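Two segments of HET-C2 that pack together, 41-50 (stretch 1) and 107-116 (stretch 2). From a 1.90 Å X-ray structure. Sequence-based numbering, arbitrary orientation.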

# COMPACT_ATOMS: atom_id res chain seq x y z
N GLU A 41 -9.25 -10.24 -0.61
CA GLU A 41 -8.22 -10.15 -1.63
C GLU A 41 -7.37 -8.86 -1.46
O GLU A 41 -6.17 -8.86 -1.67
CB GLU A 41 -8.85 -10.12 -3.03
CG GLU A 41 -9.51 -11.46 -3.45
CD GLU A 41 -10.98 -11.57 -3.09
OE1 GLU A 41 -11.48 -10.91 -2.13
OE2 GLU A 41 -11.64 -12.34 -3.82
N PHE A 42 -8.04 -7.78 -1.10
CA PHE A 42 -7.35 -6.51 -0.83
C PHE A 42 -6.36 -6.65 0.33
O PHE A 42 -5.22 -6.19 0.23
CB PHE A 42 -8.38 -5.48 -0.47
CG PHE A 42 -7.81 -4.17 0.00
CD1 PHE A 42 -7.29 -3.26 -0.90
CD2 PHE A 42 -7.79 -3.86 1.36
CE1 PHE A 42 -6.76 -2.02 -0.44
CE2 PHE A 42 -7.26 -2.64 1.82
CZ PHE A 42 -6.75 -1.74 0.91
N LEU A 43 -6.77 -7.27 1.43
CA LEU A 43 -5.88 -7.41 2.57
C LEU A 43 -4.70 -8.29 2.22
O LEU A 43 -3.53 -8.00 2.58
CB LEU A 43 -6.63 -7.94 3.80
CG LEU A 43 -7.70 -7.00 4.35
CD1 LEU A 43 -8.51 -7.62 5.55
CD2 LEU A 43 -7.14 -5.66 4.76
N GLU A 44 -4.96 -9.37 1.49
CA GLU A 44 -3.92 -10.25 1.03
C GLU A 44 -2.95 -9.54 0.09
O GLU A 44 -1.74 -9.79 0.11
CB GLU A 44 -4.53 -11.47 0.30
CG GLU A 44 -4.26 -12.78 0.95
CD GLU A 44 -4.82 -14.01 0.19
OE1 GLU A 44 -5.25 -14.94 0.89
OE2 GLU A 44 -4.82 -14.06 -1.07
N ALA A 45 -3.48 -8.68 -0.77
CA ALA A 45 -2.64 -7.88 -1.68
C ALA A 45 -1.74 -6.87 -0.93
O ALA A 45 -0.57 -6.69 -1.27
CB ALA A 45 -3.50 -7.12 -2.67
N ALA A 46 -2.30 -6.23 0.07
CA ALA A 46 -1.53 -5.28 0.93
C ALA A 46 -0.39 -6.02 1.65
O ALA A 46 0.78 -5.61 1.65
CB ALA A 46 -2.46 -4.60 1.90
N GLU A 47 -0.70 -7.18 2.22
CA GLU A 47 0.31 -8.02 2.87
C GLU A 47 1.40 -8.46 1.89
O GLU A 47 2.59 -8.39 2.20
CB GLU A 47 -0.39 -9.24 3.52
CG GLU A 47 0.47 -10.11 4.41
CD GLU A 47 0.01 -10.10 5.89
OE1 GLU A 47 -1.08 -9.53 6.18
OE2 GLU A 47 0.72 -10.69 6.75
N SER A 48 1.03 -8.84 0.66
CA SER A 48 2.05 -9.24 -0.33
C SER A 48 2.96 -8.06 -0.68
O SER A 48 4.17 -8.21 -0.91
CB SER A 48 1.42 -9.80 -1.62
OG SER A 48 0.74 -11.04 -1.37
N LEU A 49 2.37 -6.88 -0.76
CA LEU A 49 3.13 -5.70 -1.12
C LEU A 49 4.21 -5.43 -0.07
O LEU A 49 5.31 -4.98 -0.41
CB LEU A 49 2.23 -4.47 -1.30
CG LEU A 49 2.95 -3.14 -1.58
CD1 LEU A 49 4.06 -3.33 -2.61
CD2 LEU A 49 2.04 -2.03 -2.07
N THR A 50 3.90 -5.69 1.20
CA THR A 50 4.92 -5.49 2.26
C THR A 50 6.19 -6.32 2.06
O THR A 50 7.24 -5.94 2.59
CB THR A 50 4.36 -5.70 3.72
OG1 THR A 50 4.14 -7.09 4.00
CG2 THR A 50 3.10 -4.96 3.90
N GLY A 107 -7.61 2.35 10.58
CA GLY A 107 -6.59 1.49 10.01
C GLY A 107 -6.53 1.57 8.50
O GLY A 107 -5.45 1.63 7.94
N LEU A 108 -7.70 1.64 7.86
CA LEU A 108 -7.83 1.80 6.43
C LEU A 108 -7.25 3.12 5.96
O LEU A 108 -6.51 3.15 5.00
CB LEU A 108 -9.28 1.71 5.97
CG LEU A 108 -9.50 1.83 4.46
CD1 LEU A 108 -8.82 0.73 3.67
CD2 LEU A 108 -11.03 1.91 4.15
N LEU A 109 -7.59 4.20 6.64
CA LEU A 109 -7.04 5.53 6.33
C LEU A 109 -5.50 5.48 6.23
O LEU A 109 -4.90 5.94 5.26
CB LEU A 109 -7.45 6.54 7.43
CG LEU A 109 -7.02 8.01 7.34
CD1 LEU A 109 -7.60 8.66 6.07
CD2 LEU A 109 -7.43 8.75 8.65
N TRP A 110 -4.88 4.97 7.26
CA TRP A 110 -3.41 4.91 7.30
C TRP A 110 -2.84 3.88 6.33
O TRP A 110 -1.74 4.06 5.81
CB TRP A 110 -2.92 4.64 8.71
CG TRP A 110 -3.06 5.85 9.58
CD1 TRP A 110 -4.04 6.10 10.49
CD2 TRP A 110 -2.16 6.97 9.65
NE1 TRP A 110 -3.83 7.32 11.09
CE2 TRP A 110 -2.67 7.85 10.62
CE3 TRP A 110 -1.00 7.31 8.98
CZ2 TRP A 110 -2.03 9.04 10.95
CZ3 TRP A 110 -0.37 8.48 9.29
CH2 TRP A 110 -0.88 9.34 10.27
N LEU A 111 -3.52 2.75 6.14
CA LEU A 111 -3.06 1.78 5.15
C LEU A 111 -3.03 2.41 3.74
O LEU A 111 -2.08 2.21 2.97
CB LEU A 111 -3.96 0.55 5.12
CG LEU A 111 -3.62 -0.55 4.14
CD1 LEU A 111 -2.17 -1.03 4.32
CD2 LEU A 111 -4.61 -1.74 4.35
N VAL A 112 -4.11 3.10 3.39
CA VAL A 112 -4.21 3.71 2.07
C VAL A 112 -3.13 4.77 1.90
O VAL A 112 -2.54 4.86 0.83
CB VAL A 112 -5.61 4.28 1.79
CG1 VAL A 112 -5.61 5.10 0.50
CG2 VAL A 112 -6.63 3.08 1.69
N ARG A 113 -2.84 5.55 2.94
CA ARG A 113 -1.70 6.46 2.86
C ARG A 113 -0.37 5.73 2.60
O ARG A 113 0.45 6.18 1.83
CB ARG A 113 -1.59 7.28 4.15
CG ARG A 113 -2.69 8.36 4.25
CD ARG A 113 -2.66 9.02 5.62
NE ARG A 113 -3.70 10.01 5.76
CZ ARG A 113 -4.13 10.50 6.92
NH1 ARG A 113 -3.61 10.08 8.08
NH2 ARG A 113 -5.09 11.41 6.92
N GLY A 114 -0.16 4.58 3.26
CA GLY A 114 1.04 3.79 3.07
C GLY A 114 1.12 3.17 1.68
O GLY A 114 2.16 3.14 1.06
N LEU A 115 0.01 2.66 1.20
CA LEU A 115 -0.08 2.15 -0.17
C LEU A 115 0.22 3.25 -1.20
O LEU A 115 0.92 3.03 -2.14
CB LEU A 115 -1.46 1.53 -0.43
CG LEU A 115 -1.82 0.27 0.33
CD1 LEU A 115 -3.27 -0.11 0.07
CD2 LEU A 115 -0.87 -0.87 -0.00
N GLU A 116 -0.32 4.43 -1.00
CA GLU A 116 -0.06 5.55 -1.90
C GLU A 116 1.38 6.02 -1.85
O GLU A 116 1.98 6.30 -2.88
CB GLU A 116 -1.00 6.75 -1.57
CG GLU A 116 -0.90 7.84 -2.66
CD GLU A 116 -1.85 9.03 -2.42
OE1 GLU A 116 -2.28 9.23 -1.29
OE2 GLU A 116 -2.14 9.77 -3.39

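Two helical segments of HET-C2, 41-50 and 107-116, cross at 47° with their N-to-C directions running broadly the same way, and their axes come no nearer than 11.6 Å. At that spacing the backbones do not touch; the nearest CA atoms, those of Ala46 and Leu115, are 7.6 Å apart, and side chains fill the gap. The contact is wholly apolar, with no hydrogen bond from one segment to the other, and it buries 264 Å² summed over both sides. Within each segment i to i+4 backbone hydrogen bonds, such as Ala46 N to Phe42 O (2.9 Å) and Leu115 N to Leu111 O (2.8 Å), pair most of the polar backbone atoms, and the side chains that meet between the helices are hydrocarbon.

Along 107-116, Gly107 lies out of reach, and contact begins at Leu108. Its CA-to-CB bond points sideways, but the t, p rotamer brings the methyl end nearer, and Leu108 CD1 lies 4.1 Å from Phe42 CE2. Leu109 and Trp110 are on a part of the helix that does not meet the partner, and both are partly exposed. One turn on from Gly107, Leu111 points toward the other helix. Leu111 CD2 lies 3.8 Å from Phe42 CE2, and both methyls, CD1 and CD2, lie 4.3 Å from Ala46 CB. The branched leucine end spans the aromatic ring and the small alanine one turn beyond it. Val112 points sideways and stays just short of contact, while Arg113 is out of reach and partly exposed, a setting that suits its charged end. Gly114 also makes no contact.

Leu115 has the largest covered area of any residue here, 67 Å². It points toward the partner in the m, t rotamer, and its methyls part: CD1 is 3.9 Å from Phe42 CZ, while CD2 is 3.8 Å from Leu49 CD2 and 4.5 Å from Ala46 CB. Ala46 also points toward the other helix, and its single methyl is the atom the leucines meet. Phe42, with 62 Å² covered, sends its ring across from a sideways CA-to-CB bond with chi1 in t; Leu108, Leu111 and Leu115 all meet that ring obliquely. Glu116 closes the segment away from the contact, and its carboxylate atom OE2 is hydrogen-bonded elsewhere in the structure.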